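Local coordinates for protein polyhedrin (Orgyia pseudotsugata cypovirus 5, PDB 5A8U) that forms the crystalline occlusion bodies, or polyhedra, that shelter virus particles from the environment until insect larvae ingest them, at residues S25-K37 and V45-L58. Numbering follows the deposited sequence.
Sequences SSNSGINVTVVLK and VYNWQGTEVIAGSL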
# COMPACT_ATOMS: atom_id res chain seq x y z
N SER A 25 -14.88 -16.21 -14.79
CA SER A 25 -13.91 -17.05 -14.07
C SER A 25 -13.35 -16.27 -12.89
O SER A 25 -13.03 -15.10 -13.04
CB SER A 25 -12.76 -17.47 -14.98
OG SER A 25 -11.75 -18.17 -14.25
N SER A 26 -13.22 -16.92 -11.74
CA SER A 26 -12.59 -16.28 -10.60
C SER A 26 -11.14 -15.93 -10.89
O SER A 26 -10.53 -15.19 -10.15
CB SER A 26 -12.65 -17.16 -9.34
OG SER A 26 -13.99 -17.37 -8.93
N ASN A 27 -10.58 -16.48 -11.97
CA ASN A 27 -9.20 -16.18 -12.32
C ASN A 27 -9.02 -15.18 -13.48
O ASN A 27 -7.90 -14.91 -13.91
CB ASN A 27 -8.43 -17.47 -12.57
CG ASN A 27 -8.26 -18.26 -11.29
OD1 ASN A 27 -8.72 -19.41 -11.19
ND2 ASN A 27 -7.62 -17.65 -10.30
N SER A 28 -10.14 -14.62 -13.94
CA SER A 28 -10.09 -13.47 -14.84
C SER A 28 -9.91 -12.21 -14.00
O SER A 28 -9.92 -12.26 -12.77
CB SER A 28 -11.39 -13.35 -15.64
OG SER A 28 -12.49 -13.08 -14.78
N GLY A 29 -9.76 -11.07 -14.66
CA GLY A 29 -9.58 -9.83 -13.96
C GLY A 29 -10.84 -9.00 -13.80
O GLY A 29 -11.70 -8.97 -14.67
N ILE A 30 -10.95 -8.33 -12.65
CA ILE A 30 -11.92 -7.27 -12.46
C ILE A 30 -11.10 -5.99 -12.37
O ILE A 30 -9.98 -6.00 -11.84
CB ILE A 30 -12.78 -7.47 -11.16
CG1 ILE A 30 -11.91 -7.72 -9.93
CG2 ILE A 30 -13.79 -8.63 -11.35
CD1 ILE A 30 -12.70 -7.63 -8.59
N ASN A 31 -11.62 -4.90 -12.93
CA ASN A 31 -10.90 -3.63 -12.98
C ASN A 31 -11.70 -2.54 -12.30
O ASN A 31 -12.91 -2.45 -12.46
CB ASN A 31 -10.62 -3.21 -14.42
CG ASN A 31 -9.44 -3.93 -15.02
OD1 ASN A 31 -8.33 -3.41 -15.04
ND2 ASN A 31 -9.67 -5.14 -15.52
N VAL A 32 -11.00 -1.72 -11.54
CA VAL A 32 -11.59 -0.52 -10.97
C VAL A 32 -10.70 0.62 -11.41
O VAL A 32 -9.48 0.56 -11.24
CB VAL A 32 -11.65 -0.61 -9.44
CG1 VAL A 32 -12.22 0.68 -8.87
CG2 VAL A 32 -12.52 -1.81 -9.04
N THR A 33 -11.30 1.64 -12.01
CA THR A 33 -10.56 2.80 -12.47
C THR A 33 -11.16 4.05 -11.84
O THR A 33 -12.38 4.24 -11.79
CB THR A 33 -10.56 2.91 -14.00
OG1 THR A 33 -10.10 1.67 -14.55
CG2 THR A 33 -9.60 4.03 -14.48
N VAL A 34 -10.28 4.87 -11.28
CA VAL A 34 -10.69 6.20 -10.84
C VAL A 34 -10.09 7.20 -11.80
O VAL A 34 -8.87 7.20 -12.03
CB VAL A 34 -10.17 6.49 -9.42
CG1 VAL A 34 -10.20 8.02 -9.12
CG2 VAL A 34 -10.97 5.70 -8.42
N VAL A 35 -10.95 8.01 -12.40
CA VAL A 35 -10.48 9.04 -13.32
C VAL A 35 -10.77 10.40 -12.73
O VAL A 35 -11.93 10.76 -12.54
CB VAL A 35 -11.16 8.95 -14.69
CG1 VAL A 35 -10.54 9.97 -15.64
CG2 VAL A 35 -10.98 7.57 -15.27
N LEU A 36 -9.73 11.15 -12.43
CA LEU A 36 -9.90 12.47 -11.81
C LEU A 36 -9.82 13.55 -12.86
O LEU A 36 -8.96 13.48 -13.74
CB LEU A 36 -8.82 12.70 -10.76
CG LEU A 36 -8.91 11.67 -9.64
CD1 LEU A 36 -7.63 11.66 -8.82
CD2 LEU A 36 -10.10 11.99 -8.74
N LYS A 37 -10.71 14.54 -12.79
CA LYS A 37 -10.76 15.55 -13.83
C LYS A 37 -10.39 16.92 -13.27
O LYS A 37 -10.85 17.29 -12.18
CB LYS A 37 -12.16 15.60 -14.43
CG LYS A 37 -12.68 14.22 -14.84
CD LYS A 37 -13.88 14.38 -15.77
CE LYS A 37 -13.43 14.98 -17.09
NZ LYS A 37 -14.56 15.06 -18.07
N VAL A 45 -5.45 9.12 -14.01
CA VAL A 45 -6.01 7.78 -14.00
C VAL A 45 -5.32 6.91 -12.96
O VAL A 45 -4.09 6.90 -12.87
CB VAL A 45 -5.79 7.11 -15.37
CG1 VAL A 45 -6.30 5.64 -15.38
CG2 VAL A 45 -6.45 7.97 -16.49
N TYR A 46 -6.12 6.20 -12.19
CA TYR A 46 -5.63 5.12 -11.34
C TYR A 46 -6.45 3.89 -11.67
O TYR A 46 -7.68 3.95 -11.62
CB TYR A 46 -5.84 5.46 -9.86
CG TYR A 46 -4.99 6.61 -9.37
CD1 TYR A 46 -3.69 6.39 -8.91
CD2 TYR A 46 -5.48 7.91 -9.36
CE1 TYR A 46 -2.90 7.45 -8.46
CE2 TYR A 46 -4.72 8.96 -8.91
CZ TYR A 46 -3.43 8.73 -8.48
OH TYR A 46 -2.66 9.78 -8.02
N ASN A 47 -5.78 2.79 -12.00
CA ASN A 47 -6.42 1.54 -12.38
C ASN A 47 -5.92 0.37 -11.52
O ASN A 47 -4.74 0.04 -11.53
CB ASN A 47 -6.22 1.27 -13.89
CG ASN A 47 -6.60 -0.15 -14.29
OD1 ASN A 47 -5.74 -0.94 -14.68
ND2 ASN A 47 -7.88 -0.49 -14.19
N TRP A 48 -6.83 -0.19 -10.73
CA TRP A 48 -6.56 -1.38 -9.91
C TRP A 48 -7.14 -2.64 -10.57
O TRP A 48 -8.20 -2.59 -11.20
CB TRP A 48 -7.20 -1.24 -8.54
CG TRP A 48 -6.69 -0.16 -7.63
CD1 TRP A 48 -5.82 -0.31 -6.58
CD2 TRP A 48 -7.08 1.23 -7.64
NE1 TRP A 48 -5.63 0.91 -5.95
CE2 TRP A 48 -6.39 1.86 -6.58
CE3 TRP A 48 -7.93 1.99 -8.44
CZ2 TRP A 48 -6.52 3.22 -6.32
CZ3 TRP A 48 -8.07 3.34 -8.17
CH2 TRP A 48 -7.37 3.95 -7.12
N GLN A 49 -6.47 -3.79 -10.41
CA GLN A 49 -6.98 -5.05 -10.92
C GLN A 49 -6.96 -6.07 -9.79
O GLN A 49 -6.21 -5.92 -8.83
CB GLN A 49 -6.09 -5.58 -12.05
CG GLN A 49 -5.89 -4.66 -13.21
CD GLN A 49 -4.96 -5.25 -14.25
OE1 GLN A 49 -5.22 -6.34 -14.79
NE2 GLN A 49 -3.85 -4.55 -14.53
N GLY A 50 -7.79 -7.10 -9.90
CA GLY A 50 -7.80 -8.16 -8.90
C GLY A 50 -8.66 -9.30 -9.40
O GLY A 50 -9.25 -9.22 -10.46
N THR A 51 -8.73 -10.38 -8.62
CA THR A 51 -9.50 -11.54 -9.04
C THR A 51 -10.79 -11.68 -8.23
O THR A 51 -11.85 -11.83 -8.80
CB THR A 51 -8.66 -12.81 -8.87
OG1 THR A 51 -7.99 -12.76 -7.60
CG2 THR A 51 -7.63 -12.88 -9.99
N GLU A 52 -10.69 -11.59 -6.90
CA GLU A 52 -11.84 -11.83 -6.03
C GLU A 52 -12.31 -10.56 -5.36
O GLU A 52 -13.50 -10.38 -5.06
CB GLU A 52 -11.45 -12.82 -4.92
CG GLU A 52 -11.13 -14.23 -5.40
CD GLU A 52 -12.35 -15.08 -5.69
OE1 GLU A 52 -13.51 -14.67 -5.43
OE2 GLU A 52 -12.14 -16.21 -6.18
N VAL A 53 -11.36 -9.68 -5.07
CA VAL A 53 -11.66 -8.47 -4.34
C VAL A 53 -10.73 -7.38 -4.85
O VAL A 53 -9.55 -7.61 -5.16
CB VAL A 53 -11.49 -8.68 -2.84
CG1 VAL A 53 -10.05 -9.00 -2.51
CG2 VAL A 53 -11.96 -7.45 -2.06
N ILE A 54 -11.28 -6.19 -4.97
CA ILE A 54 -10.45 -5.06 -5.33
C ILE A 54 -10.82 -3.92 -4.39
O ILE A 54 -11.97 -3.51 -4.31
CB ILE A 54 -10.65 -4.72 -6.80
CG1 ILE A 54 -9.63 -3.70 -7.26
CG2 ILE A 54 -12.02 -4.21 -7.04
CD1 ILE A 54 -9.60 -3.59 -8.76
N ALA A 55 -9.81 -3.43 -3.66
CA ALA A 55 -10.02 -2.47 -2.59
C ALA A 55 -8.88 -1.48 -2.67
O ALA A 55 -7.77 -1.82 -3.08
CB ALA A 55 -10.00 -3.18 -1.24
N GLY A 56 -9.13 -0.25 -2.24
CA GLY A 56 -8.08 0.74 -2.34
C GLY A 56 -8.59 2.08 -1.85
O GLY A 56 -9.73 2.19 -1.37
N SER A 57 -7.73 3.09 -1.95
CA SER A 57 -8.05 4.41 -1.46
C SER A 57 -7.13 5.43 -2.12
O SER A 57 -6.08 5.08 -2.66
CB SER A 57 -7.90 4.47 0.07
OG SER A 57 -6.53 4.47 0.47
N LEU A 58 -7.52 6.70 -2.06
CA LEU A 58 -6.62 7.76 -2.48
C LEU A 58 -6.73 8.89 -1.46
O LEU A 58 -7.83 9.39 -1.21
CB LEU A 58 -7.01 8.31 -3.85
CG LEU A 58 -6.92 7.35 -5.03
CD1 LEU A 58 -7.59 7.99 -6.24
CD2 LEU A 58 -5.46 7.00 -5.32
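I30, V32 and V34 form hydrogen-bonded pairs with G50, W48 and Y46, making strands 30-37 and 45-50 an antiparallel beta hairpin, their axes 4.7 Å apart at closest approach. The chain turns back through T51 and E52, and strand 53-58, in a second sheet, packs on the hairpin face bearing those residues, its axis 8.0 Å from that of strand 30-37, giving a two-layered beta sandwich.

Bulky apolar and aromatic groups suit this face because they fill the interface between sheets. G50, lacking a side chain, lets V53 O occupy the side where a CB would sit. I54 passes between I30 and V32, its CG2 3.8 Å from I30 CD1, while L58 CD1 meets V34 CG1 tip to tip at 3.9 Å. L58 CD2 lies over the Y46 ring centre, and L36 CD1 comes to that ring's edge. V34 CG2 lies 3.7 Å from W48 CZ3; F192 meets the indole edge-to-face.

On the opposite face polar N31, T33, N47 and Q49 gather toward one end, V35 and V45 at the other. With CG anti to the backbone N (chi1 168°), the N47 amide leans along its strand and sends ND2 across; R241 binds its OD1. T33 OG1, 3.1 Å from N47 ND2, is tilted from the amide plane, whereas N31 OD1, equally near N47 ND2, lies in it and accepts on a lone pair.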